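Long-range contact in short chain dehydrogenase (Leptospira borgpetersenii serovar Hardjo-bovis, PDB 6UH2), which binds NAD and is probably a short-chain dehydrogenase/reductase acting on CH-OH groups: residues L94-G99 against G143-F148. Sequence-based numbering, arbitrary orientation.
Sequences LINCAG and GIILNF. With NAD (nicotinamide-adenine-dinucleotide), chain D.
L94 and I95 pair in parallel with I145 and L146 on adjacent strands, whose axes approach to 4.7 Å at an angle of 11°. Three backbone hydrogen bonds make the ladder: L94 N to I144 O, L146 N to L94 O and N96 N to L146 O. Beyond N96 the chains spread. There a water bridges them, donating to N96 O at 2.9 Å and accepting from F148 N.

L94, N96, I145 and N147 share one sheet face. The side chains of N96 and N147 lie side by side with their amide planes nearly coplanar. N96 ND2 donates to N147 OD1 at 2.8 Å, almost in its own amide plane. N147 ND2 is also hydrogen-bonded to T184 OG1, so both ends of this buried amide have a partner. The I145 CG2 methyl packs against N96 ND2.

I95 and L146 point to the other face. Past N96, C97 SG, anti to its backbone N (chi1 -167°), is carried over the face of the F148 ring, 4.0 Å from its centroid, a sulfur-aromatic contact. I95 CG2 reaches CE1 of the same ring at 3.7 Å. The cofactor touches both chains here: NAD O3D donates to C97 O at 3.0 Å, and F148 CD2 lies 3.7 Å from NAD O4D.

These are the fourth and fifth strands of the 3-2-1-4-5-6-7 Rossmann sheet, and C97, A98, G99 and F148 belong to the NAD pocket. Strand 22-26 flanks 93-96, and 197-203 flanks 144-148. Helix 111-139, from the crossover between the pair, packs on the face of L94, N96, I145 and N147, while helix 31-42 meets I95, C97 and F148.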
loop_
_atom_site.group_PDB
_atom_site.type_symbol
_atom_site.label_atom_id
_atom_site.label_comp_id
_atom_site.label_asym_id
_atom_site.label_seq_id
_atom_site.Cartn_x
_atom_site.Cartn_y
_atom_site.Cartn_z
ATOM N N LEU B 94 11.957 8.236 8.870
ATOM C CA LEU B 94 13.082 8.371 7.944
ATOM C C LEU B 94 12.615 7.972 6.551
ATOM O O LEU B 94 12.134 6.852 6.360
ATOM C CB LEU B 94 14.267 7.490 8.358
ATOM C CG LEU B 94 15.346 7.311 7.270
ATOM C CD1 LEU B 94 16.056 8.647 6.991
ATOM C CD2 LEU B 94 16.385 6.239 7.620
ATOM N N ILE B 95 12.765 8.870 5.580
ATOM C CA ILE B 95 12.409 8.583 4.193
ATOM C C ILE B 95 13.684 8.621 3.361
ATOM O O ILE B 95 14.266 9.691 3.144
ATOM C CB ILE B 95 11.361 9.560 3.644
ATOM C CG1 ILE B 95 10.121 9.574 4.545
ATOM C CG2 ILE B 95 10.978 9.182 2.202
ATOM C CD1 ILE B 95 8.965 10.346 3.976
ATOM N N ASN B 96 14.113 7.449 2.879
ATOM C CA ASN B 96 15.308 7.337 2.040
ATOM C C ASN B 96 14.900 7.565 0.586
ATOM O O ASN B 96 14.764 6.643 -0.220
ATOM C CB ASN B 96 15.967 5.976 2.241
ATOM C CG ASN B 96 16.710 5.880 3.559
ATOM O OD1 ASN B 96 17.592 6.689 3.837
ATOM N ND2 ASN B 96 16.344 4.895 4.387
ATOM N N CYS B 97 14.695 8.821 0.248
ATOM C CA CYS B 97 14.193 9.138 -1.078
ATOM C C CYS B 97 15.305 9.409 -2.079
ATOM O O CYS B 97 15.069 9.310 -3.286
ATOM C CB CYS B 97 13.233 10.341 -1.000
ATOM S SG CYS B 97 12.245 10.596 -2.506
ATOM N N ALA B 98 16.516 9.708 -1.616
ATOM C CA ALA B 98 17.600 9.995 -2.544
ATOM C C ALA B 98 17.899 8.781 -3.416
ATOM O O ALA B 98 17.943 7.643 -2.934
ATOM C CB ALA B 98 18.849 10.410 -1.772
ATOM N N GLY B 99 18.098 9.039 -4.708
ATOM C CA GLY B 99 18.431 8.003 -5.670
ATOM C C GLY B 99 18.909 8.630 -6.956
ATOM O O GLY B 99 18.493 9.737 -7.314
ATOM N N GLY B 143 10.332 4.295 15.720
ATOM C CA GLY B 143 10.393 5.003 14.451
ATOM C C GLY B 143 9.889 4.178 13.278
ATOM O O GLY B 143 9.655 2.971 13.379
ATOM N N ILE B 144 9.716 4.858 12.135
ATOM C CA ILE B 144 9.303 4.232 10.874
ATOM C C ILE B 144 10.267 4.649 9.768
ATOM O O ILE B 144 10.549 5.839 9.599
ATOM C CB ILE B 144 7.864 4.616 10.476
ATOM C CG1 ILE B 144 6.868 4.225 11.574
ATOM C CG2 ILE B 144 7.455 3.968 9.130
ATOM C CD1 ILE B 144 5.477 4.818 11.351
ATOM N N ILE B 145 10.726 3.679 8.986
ATOM C CA ILE B 145 11.588 3.929 7.834
ATOM C C ILE B 145 10.798 3.638 6.564
ATOM O O ILE B 145 10.059 2.647 6.486
ATOM C CB ILE B 145 12.870 3.071 7.901
ATOM C CG1 ILE B 145 13.679 3.416 9.163
ATOM C CG2 ILE B 145 13.710 3.226 6.639
ATOM C CD1 ILE B 145 14.934 2.540 9.360
ATOM N N LEU B 146 10.955 4.500 5.565
ATOM C CA LEU B 146 10.349 4.269 4.254
ATOM C C LEU B 146 11.429 4.428 3.200
ATOM O O LEU B 146 12.016 5.507 3.075
ATOM C CB LEU B 146 9.188 5.234 3.980
ATOM C CG LEU B 146 8.551 5.066 2.589
ATOM C CD1 LEU B 146 7.917 3.669 2.438
ATOM C CD2 LEU B 146 7.524 6.180 2.296
ATOM N N ASN B 147 11.693 3.354 2.458
ATOM C CA ASN B 147 12.695 3.343 1.402
ATOM C C ASN B 147 12.030 3.543 0.045
ATOM O O ASN B 147 10.807 3.441 -0.101
ATOM C CB ASN B 147 13.487 2.027 1.435
ATOM C CG ASN B 147 14.263 1.864 2.717
ATOM O OD1 ASN B 147 14.761 2.845 3.273
ATOM N ND2 ASN B 147 14.360 0.633 3.210
ATOM N N PHE B 148 12.849 3.834 -0.962
ATOM C CA PHE B 148 12.349 4.060 -2.312
ATOM C C PHE B 148 13.002 3.061 -3.259
ATOM O O PHE B 148 14.224 3.077 -3.452
ATOM C CB PHE B 148 12.561 5.514 -2.753
ATOM C CG PHE B 148 11.349 6.370 -2.510
ATOM C CD1 PHE B 148 11.036 6.791 -1.225
ATOM C CD2 PHE B 148 10.482 6.686 -3.551
ATOM C CE1 PHE B 148 9.883 7.550 -0.987
ATOM C CE2 PHE B 148 9.340 7.433 -3.319
ATOM C CZ PHE B 148 9.037 7.867 -2.035
HETATM P PA NAD D . 15.487 13.486 -8.610
HETATM O O1A NAD D . 16.726 13.249 -9.509
HETATM O O2A NAD D . 14.470 14.567 -8.980
HETATM O O5B NAD D . 15.932 13.721 -7.051
HETATM C C5B NAD D . 16.935 12.965 -6.398
HETATM C C4B NAD D . 17.404 13.871 -5.292
HETATM O O4B NAD D . 18.431 13.077 -4.587
HETATM C C3B NAD D . 18.080 15.157 -5.795
HETATM O O3B NAD D . 17.587 16.308 -5.068
HETATM C C2B NAD D . 19.554 14.933 -5.432
HETATM O O2B NAD D . 20.235 16.162 -5.141
HETATM C C1B NAD D . 19.468 13.957 -4.235
HETATM N N9A NAD D . 20.782 13.340 -4.090
HETATM C C8A NAD D . 21.653 12.908 -5.090
HETATM N N7A NAD D . 22.773 12.467 -4.585
HETATM C C5A NAD D . 22.654 12.631 -3.205
HETATM C C6A NAD D . 23.511 12.377 -2.139
HETATM N N6A NAD D . 24.740 11.852 -2.311
HETATM N N1A NAD D . 23.075 12.649 -0.899
HETATM C C2A NAD D . 21.860 13.167 -0.711
HETATM N N3A NAD D . 20.978 13.458 -1.670
HETATM C C4A NAD D . 21.421 13.170 -2.904
HETATM O O3 NAD D . 14.698 12.086 -8.410
HETATM P PN NAD D . 13.139 11.711 -8.230
HETATM O O1N NAD D . 12.497 11.355 -9.594
HETATM O O2N NAD D . 12.537 12.719 -7.246
HETATM O O5D NAD D . 13.423 10.225 -7.500
HETATM C C5D NAD D . 13.309 10.125 -6.097
HETATM C C4D NAD D . 13.403 8.639 -5.760
HETATM O O4D NAD D . 12.415 7.845 -6.529
HETATM C C3D NAD D . 14.753 8.080 -6.208
HETATM O O3D NAD D . 15.191 7.047 -5.317
HETATM C C2D NAD D . 14.486 7.396 -7.584
HETATM O O2D NAD D . 15.371 6.326 -7.869
HETATM C C1D NAD D . 13.047 6.871 -7.316
HETATM N N1N NAD D . 12.215 6.701 -8.561
HETATM C C2N NAD D . 12.008 7.737 -9.419
HETATM C C3N NAD D . 11.244 7.531 -10.540
HETATM C C7N NAD D . 11.028 8.670 -11.476
HETATM O O7N NAD D . 10.510 8.436 -12.558
HETATM N N7N NAD D . 11.404 9.908 -11.086
HETATM C C4N NAD D . 10.693 6.256 -10.762
HETATM C C5N NAD D . 10.924 5.237 -9.887
HETATM C C6N NAD D . 11.702 5.480 -8.758
HETATM O O HOH W 1 15.927 4.096 -0.796
#